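Local coordinates for protein ISC1926 TnpA C-terminal catalytic domain (Sulfolobus sp. L00 11, PDB 6DGC) that is the catalytic domain of an IS607-family serine recombinase that acts in transposition as dimers, probably binding DNA and exchanging its strands, at the interface of chains A and B. Coordinates in Å, arbitrary orientation; residue numbers count along the deposited sequence, not the author numbering. Chains: chain A/B, ISC1926 TnpA C-terminal catalytic domain.

The interface of chains A and B. Residues chain A 87-88, 91; chain B 58, 62, 88, 91.
In this resolvase-type catalytic domain of a serine recombinase, helix 82-91 of chain A packs against its two-fold twin in chain B, flanked by helix 52-62 of chain B; the transposase works as dimers, although this patch alone does not show that this is the working one. The packed part joins aliphatic and carboxylate groups. In A:Leu88 and B:Leu88 CG stands anti to the backbone N (chi1 162° in A:Leu88), and each CD1 lies against the partner's backbone: CD1 of A:Leu88 is 3.8 Å from CA of B:Leu88, and the reverse pair is equally close. CD2 of B:Leu88 turns the other way, sitting 3.8 Å above the centre of the B:Phe58 ring, while the ring atom CD2 of B:Phe58 touches CG of A:Glu87 at 3.9 Å. The methyl CG2 of A:Thr91 presses on the carboxylate carbon CD of B:Glu62 at 3.5 Å, the side chains crossing at about a right angle. Its hydroxyl OG1 bonds back to the carbonyl O of A:Leu88 (2.8 Å), from above the carbonyl plane, which probably helps to hold the methyl turned towards B:Glu62. A:Glu87, the most buried residue here, bends at chi2 (75°) and brings OE1 to 2.9 Å from OE2 and 3.0 Å from OE1 of B:Glu62, the carboxylate planes 20° apart. If both are charged they would probably repel; one may carry a proton, but neither protonation nor exact spacing is resolved. An alanine at B:Glu62 removes the carboxylate and the carbons under the A:Thr91 methyl, which would probably leave the A:Glu87 side chain less well fixed and the packing there weaker. The loose side is B:Thr91, incompletely modelled, whose OG1 stays 4.3 Å from CD1 of A:Leu88.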
loop_
_atom_site.group_PDB
_atom_site.type_symbol
_atom_site.label_atom_id
_atom_site.label_comp_id
_atom_site.label_asym_id
_atom_site.label_seq_id
_atom_site.Cartn_x
_atom_site.Cartn_y
_atom_site.Cartn_z
ATOM N N GLU A 87 8.646 -2.516 -7.476
ATOM C CA GLU A 87 9.160 -1.546 -8.443
ATOM C C GLU A 87 10.423 -0.826 -7.929
ATOM O O GLU A 87 11.351 -0.604 -8.705
ATOM C CB GLU A 87 8.068 -0.548 -8.854
ATOM C CG GLU A 87 8.457 0.329 -10.033
ATOM C CD GLU A 87 8.461 -0.295 -11.419
ATOM O OE1 GLU A 87 9.401 0.004 -12.192
ATOM O OE2 GLU A 87 7.521 -1.060 -11.742
ATOM N N LEU A 88 10.455 -0.474 -6.624
ATOM C CA LEU A 88 11.591 0.217 -6.007
ATOM C C LEU A 88 12.821 -0.675 -6.079
ATOM O O LEU A 88 13.887 -0.209 -6.485
ATOM C CB LEU A 88 11.250 0.622 -4.551
ATOM C CG LEU A 88 12.406 0.961 -3.599
ATOM C CD1 LEU A 88 13.064 2.277 -3.950
ATOM C CD2 LEU A 88 11.944 0.958 -2.149
ATOM N N THR A 91 14.298 -1.485 -9.765
ATOM C CA THR A 91 15.110 -0.393 -10.335
ATOM C C THR A 91 16.546 -0.482 -9.835
ATOM O O THR A 91 17.459 -0.013 -10.529
ATOM C CB THR A 91 14.495 0.999 -10.149
ATOM O OG1 THR A 91 14.481 1.351 -8.769
ATOM C CG2 THR A 91 13.147 1.140 -10.793
ATOM N N PHE B 58 5.528 6.140 -13.233
ATOM C CA PHE B 58 6.673 5.392 -12.701
ATOM C C PHE B 58 7.806 5.348 -13.722
ATOM O O PHE B 58 8.934 5.688 -13.386
ATOM C CB PHE B 58 6.263 3.973 -12.293
ATOM C CG PHE B 58 5.544 3.826 -10.965
ATOM C CD1 PHE B 58 5.069 4.947 -10.275
ATOM C CD2 PHE B 58 5.292 2.566 -10.430
ATOM C CE1 PHE B 58 4.385 4.805 -9.068
ATOM C CE2 PHE B 58 4.609 2.424 -9.221
ATOM C CZ PHE B 58 4.163 3.541 -8.548
ATOM N N GLU B 62 11.509 7.192 -13.461
ATOM C CA GLU B 62 12.658 6.288 -13.645
ATOM C C GLU B 62 13.596 6.704 -14.810
ATOM O O GLU B 62 14.807 6.466 -14.747
ATOM C CB GLU B 62 12.177 4.845 -13.830
ATOM C CG GLU B 62 11.741 4.207 -12.532
ATOM C CD GLU B 62 10.814 3.011 -12.638
ATOM O OE1 GLU B 62 10.966 2.192 -13.577
ATOM O OE2 GLU B 62 9.978 2.854 -11.721
ATOM N N LEU B 88 10.514 5.371 -4.029
ATOM C CA LEU B 88 10.877 5.021 -5.410
ATOM C C LEU B 88 11.305 6.276 -6.177
ATOM O O LEU B 88 12.354 6.269 -6.828
ATOM C CB LEU B 88 9.688 4.301 -6.106
ATOM C CG LEU B 88 9.697 4.216 -7.630
ATOM C CD1 LEU B 88 10.770 3.257 -8.144
ATOM C CD2 LEU B 88 8.337 3.844 -8.143
ATOM N N THR B 91 14.669 8.155 -4.928
ATOM C CA THR B 91 15.912 7.523 -5.394
ATOM C C THR B 91 16.276 8.041 -6.801
ATOM O O THR B 91 17.450 8.080 -7.151
ATOM C CB THR B 91 15.871 5.987 -5.259
ATOM O OG1 THR B 91 14.958 5.441 -6.209
#